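Local coordinates for protein octaprenyl-diphosphate synthase (Roseobacter denitrificans, PDB 4JXN) that probably makes octaprenyl diphosphate, the precursor of the side chain of isoprenoid quinones, by adding five isopentenyl diphosphate units to farnesyl diphosphate, at residues 138-144 and 190-195; 222-226 and 247-251. One frame throughout, in Å; residues are numbered along the deposited sequence. Where two conformers were deposited one is given.

Contact 1 (138-144 and 190-195)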
# COMPACT_ATOMS: atom_id res chain seq x y z
N SER A 138 7.01 -18.56 -3.94
CA SER A 138 7.90 -18.20 -5.06
C SER A 138 8.44 -16.79 -4.93
O SER A 138 7.70 -15.79 -4.99
CB SER A 138 7.18 -18.36 -6.41
OG SER A 138 7.98 -17.86 -7.47
N LEU A 139 9.75 -16.71 -4.75
CA LEU A 139 10.39 -15.42 -4.58
C LEU A 139 10.41 -14.68 -5.91
O LEU A 139 10.20 -13.46 -5.95
CB LEU A 139 11.79 -15.61 -4.00
CG LEU A 139 11.75 -16.13 -2.56
CD1 LEU A 139 13.03 -16.89 -2.22
CD2 LEU A 139 11.52 -14.98 -1.59
N ARG A 140 10.61 -15.44 -6.98
CA ARG A 140 10.60 -14.88 -8.33
C ARG A 140 9.32 -14.08 -8.64
O ARG A 140 9.41 -12.96 -9.14
CB ARG A 140 10.76 -15.99 -9.37
CG ARG A 140 10.95 -15.47 -10.79
CD ARG A 140 12.33 -15.74 -11.36
NE ARG A 140 12.24 -15.92 -12.80
CZ ARG A 140 11.81 -17.03 -13.38
NH1 ARG A 140 11.46 -18.06 -12.64
NH2 ARG A 140 11.75 -17.12 -14.70
N VAL A 141 8.14 -14.65 -8.34
CA VAL A 141 6.87 -13.93 -8.64
C VAL A 141 6.71 -12.72 -7.72
O VAL A 141 6.06 -11.73 -8.09
CB VAL A 141 5.57 -14.79 -8.55
CG1 VAL A 141 5.71 -16.11 -9.30
CG2 VAL A 141 5.11 -15.01 -7.12
N LEU A 142 7.27 -12.83 -6.52
CA LEU A 142 7.23 -11.76 -5.53
C LEU A 142 8.08 -10.62 -6.03
O LEU A 142 7.67 -9.46 -5.97
CB LEU A 142 7.76 -12.25 -4.18
CG LEU A 142 6.72 -13.04 -3.37
CD1 LEU A 142 7.34 -14.01 -2.38
CD2 LEU A 142 5.80 -12.05 -2.66
N ASP A 143 9.26 -10.96 -6.54
CA ASP A 143 10.09 -9.96 -7.17
C ASP A 143 9.32 -9.28 -8.29
O ASP A 143 9.29 -8.06 -8.37
CB ASP A 143 11.38 -10.55 -7.74
CG ASP A 143 12.48 -9.51 -7.92
OD1 ASP A 143 12.80 -8.79 -6.95
OD2 ASP A 143 13.04 -9.42 -9.03
N ILE A 144 8.69 -10.08 -9.14
CA ILE A 144 7.99 -9.56 -10.31
C ILE A 144 6.89 -8.59 -9.88
O ILE A 144 6.83 -7.48 -10.36
CB ILE A 144 7.46 -10.72 -11.18
CG1 ILE A 144 8.65 -11.42 -11.86
CG2 ILE A 144 6.46 -10.22 -12.21
CD1 ILE A 144 8.32 -12.75 -12.50
N GLU A 190 3.23 -12.58 -16.86
CA GLU A 190 4.53 -13.08 -16.50
C GLU A 190 4.50 -13.99 -15.27
O GLU A 190 5.08 -15.07 -15.31
CB GLU A 190 5.52 -11.92 -16.28
CG GLU A 190 6.98 -12.33 -16.37
CD GLU A 190 7.95 -11.25 -15.93
OE1 GLU A 190 7.54 -10.30 -15.24
OE2 GLU A 190 9.15 -11.36 -16.28
N VAL A 191 3.82 -13.59 -14.19
CA VAL A 191 3.74 -14.49 -13.02
C VAL A 191 3.01 -15.79 -13.32
O VAL A 191 3.32 -16.83 -12.71
CB VAL A 191 3.12 -13.84 -11.77
CG1 VAL A 191 3.99 -12.69 -11.28
CG2 VAL A 191 1.67 -13.42 -12.01
N GLY A 192 2.05 -15.76 -14.23
CA GLY A 192 1.36 -16.97 -14.64
C GLY A 192 2.31 -17.97 -15.29
O GLY A 192 2.17 -19.18 -15.13
N GLY A 193 3.29 -17.47 -16.02
CA GLY A 193 4.26 -18.35 -16.67
C GLY A 193 5.29 -18.84 -15.68
O GLY A 193 5.74 -19.98 -15.74
N VAL A 194 5.68 -17.96 -14.75
CA VAL A 194 6.72 -18.28 -13.79
C VAL A 194 6.25 -19.34 -12.82
O VAL A 194 6.99 -20.28 -12.52
CB VAL A 194 7.17 -17.03 -13.02
CG1 VAL A 194 7.94 -17.39 -11.75
CG2 VAL A 194 8.01 -16.14 -13.93
N ILE A 195 5.03 -19.20 -12.33
CA ILE A 195 4.49 -20.16 -11.39
C ILE A 195 4.34 -21.52 -12.08
O ILE A 195 4.51 -22.57 -11.44
CB ILE A 195 3.16 -19.68 -10.76
CG1 ILE A 195 2.88 -20.43 -9.45
CG2 ILE A 195 2.01 -19.83 -11.74
CD1 ILE A 195 3.84 -20.11 -8.33
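Two antiparallel helices of the all-helical isoprenoid synthase fold pack side by side here: the first turns of helix 139-162 lie against the last turns of helix 170-196, with segment axes 9.5 Å apart at 171°. Val194, Ile144 and Val141 lose the most surface to the contact, whose core is apolar, with polar side chains at its edges. Val194 reaches both Val141 and Ile144: its CG1 meets CG1 of Val141 at 3.6 Å, while its CG2 meets CD1 of Ile144 at 3.7 Å. The i to i+3 spacing of Val141 and Ile144 is matched by that of Val191 and Val194, so each helix offers one stripe of side chains to the other. The closest backbones are at Val141 and Val191, whose CA atoms stand 5.4 Å apart, with short side chains on both sides and Val141 CB 3.8 Å from Val191 CG1. Ile144 extends the stripe, its CG2 lying 3.6 Å from Val191 CG1 and 3.2 Å from Glu190 OE1. Leu79 of helix 75-94 covers both Val141 and Val191, and Val203 of helix 200-224 touches Val194, which places the pair within the helical bundle. Leu139 and Leu142 face elsewhere, against Leu139 and Phe130 of the second subunit, so this helix start serves the dimer interface as well. Ser138 opens the helix as N-cap, its OG accepting a weak hydrogen bond from Val141 N at 3.3 Å. At the exposed margin Arg140 runs along Val194, CG to CG1 at 3.7 Å, with CG1 also over one guanidinium face.

Contact 2 (222-226 and 247-251)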
# COMPACT_ATOMS: atom_id res chain seq x y z
N ASP A 222 -8.02 6.10 -24.26
CA ASP A 222 -7.67 7.46 -24.66
C ASP A 222 -8.46 7.91 -25.89
O ASP A 222 -9.01 9.01 -25.94
CB ASP A 222 -6.18 7.52 -24.97
CG ASP A 222 -5.32 7.47 -23.72
OD1 ASP A 222 -5.86 7.32 -22.60
OD2 ASP A 222 -4.08 7.59 -23.86
N LEU A 223 -8.51 7.02 -26.88
CA LEU A 223 -9.21 7.23 -28.14
C LEU A 223 -10.72 7.43 -27.98
O LEU A 223 -11.29 8.34 -28.57
CB LEU A 223 -8.97 6.01 -29.04
CG LEU A 223 -8.39 6.17 -30.44
CD1 LEU A 223 -7.56 7.44 -30.58
CD2 LEU A 223 -7.58 4.93 -30.80
N LEU A 224 -11.35 6.56 -27.20
CA LEU A 224 -12.80 6.56 -27.02
C LEU A 224 -13.31 7.71 -26.14
O LEU A 224 -14.51 7.99 -26.10
CB LEU A 224 -13.27 5.22 -26.44
CG LEU A 224 -12.89 3.99 -27.27
CD1 LEU A 224 -13.51 2.72 -26.70
CD2 LEU A 224 -13.30 4.18 -28.72
N ASP A 225 -12.39 8.39 -25.45
CA ASP A 225 -12.74 9.61 -24.72
C ASP A 225 -13.03 10.79 -25.67
O ASP A 225 -13.35 11.88 -25.21
CB ASP A 225 -11.61 9.99 -23.75
CG ASP A 225 -12.10 10.85 -22.61
OD1 ASP A 225 -12.91 10.36 -21.80
OD2 ASP A 225 -11.69 12.03 -22.52
N PHE A 226 -12.88 10.56 -26.98
CA PHE A 226 -13.23 11.52 -28.03
C PHE A 226 -14.21 10.90 -29.05
O PHE A 226 -15.29 11.45 -29.29
CB PHE A 226 -11.95 12.00 -28.74
CG PHE A 226 -10.95 12.66 -27.81
CD1 PHE A 226 -11.07 14.01 -27.47
CD2 PHE A 226 -9.91 11.93 -27.25
CE1 PHE A 226 -10.16 14.62 -26.61
CE2 PHE A 226 -8.99 12.54 -26.39
CZ PHE A 226 -9.12 13.88 -26.07
N THR A 247 -3.62 12.92 -22.67
CA THR A 247 -3.87 11.76 -23.51
C THR A 247 -2.98 11.83 -24.78
O THR A 247 -2.45 12.89 -25.12
CB THR A 247 -5.36 11.78 -23.91
OG1 THR A 247 -6.14 12.25 -22.80
CG2 THR A 247 -5.86 10.45 -24.27
N MET A 248 -2.80 10.70 -25.46
CA MET A 248 -1.96 10.68 -26.66
C MET A 248 -2.48 11.58 -27.78
O MET A 248 -1.70 12.30 -28.41
CB MET A 248 -1.79 9.25 -27.19
CG MET A 248 -0.83 9.16 -28.38
SD MET A 248 -0.41 7.47 -28.86
CE MET A 248 0.83 7.07 -27.63
N PRO A 249 -3.79 11.53 -28.07
CA PRO A 249 -4.34 12.46 -29.08
C PRO A 249 -4.01 13.93 -28.80
O PRO A 249 -3.74 14.70 -29.74
CB PRO A 249 -5.85 12.24 -28.97
CG PRO A 249 -6.01 10.89 -28.38
CD PRO A 249 -4.87 10.77 -27.42
N LEU A 250 -4.00 14.31 -27.52
CA LEU A 250 -3.65 15.68 -27.13
C LEU A 250 -2.18 15.96 -27.31
O LEU A 250 -1.80 17.06 -27.73
CB LEU A 250 -4.08 15.96 -25.69
CG LEU A 250 -5.60 15.87 -25.46
CD1 LEU A 250 -5.92 15.83 -23.97
CD2 LEU A 250 -6.32 17.04 -26.12
N ILE A 251 -1.34 14.98 -27.03
CA ILE A 251 0.10 15.15 -27.19
C ILE A 251 0.45 15.37 -28.65
O ILE A 251 1.30 16.21 -29.00
CB ILE A 251 0.88 13.92 -26.67
CG1 ILE A 251 0.77 13.84 -25.15
CG2 ILE A 251 2.35 13.99 -27.08
CD1 ILE A 251 1.14 12.48 -24.59
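A buried aspartate, Asp222, turns its side chain toward the start of a helix without bonding to it: Asp222 OD2 stays 3.7 Å from Met248 N, the first residue of helix 248-254. Its other oxygen, OD1, is held by a hydrogen bond from Gln218 NE2 in its own helix. Asp222 and Asp225 belong to the DDLLD sequence, the second aspartate-rich motif of the FPP/GGPP synthase family, which in relatives helps to bind the metal-bound diphosphate. Here the end of helix 200-224 meets the N-terminal turn of helix 248-254. Thr247 fills the N-cap position but makes no capping bond; its OG1 is weakly bonded to Lys245 O instead. Just beyond the helix end, Phe226 supplies most of the apolar packing: its CE2 lies 3.9 Å from Pro249 CG and its CZ 4.1 Å from Leu250 CG, while Thr247 CG2 approaches the ring edge, 4.3 Å from CE2. Leu223 adds a looser touch, CD1 to Pro249 CG at 4.4 Å, and packs also on Thr295 of helix 291-309. Proline in the first helical turn fits well, since no intrahelical hydrogen bond is needed from its nitrogen there. Apolar contacts thus join the two helix ends, while the carboxylate's place near the Met248 amide at the N-terminus of helix 248-254 suggests a favourable electrostatic effect on its negative charge.

How the contacts relate
The two contacts follow in series along the chain, contact 1 closing before contact 2 opens, and lie on opposite sides of the chain's centre, with centres about 33 Å apart and nearest atoms about 22 Å apart. Consecutive helices span the gap. Helix 170-196 ends in contact 1, yet Glu170, Tyr173 and Leu174 near its start touch Met248 or Ile251 of contact 2; helix 200-224 begins beside contact 1, where Val203 meets Val194, and ends in contact 2. These long helices therefore tie the end of the bundle next to the subunit interface to the distant end that carries the second aspartate-rich motif.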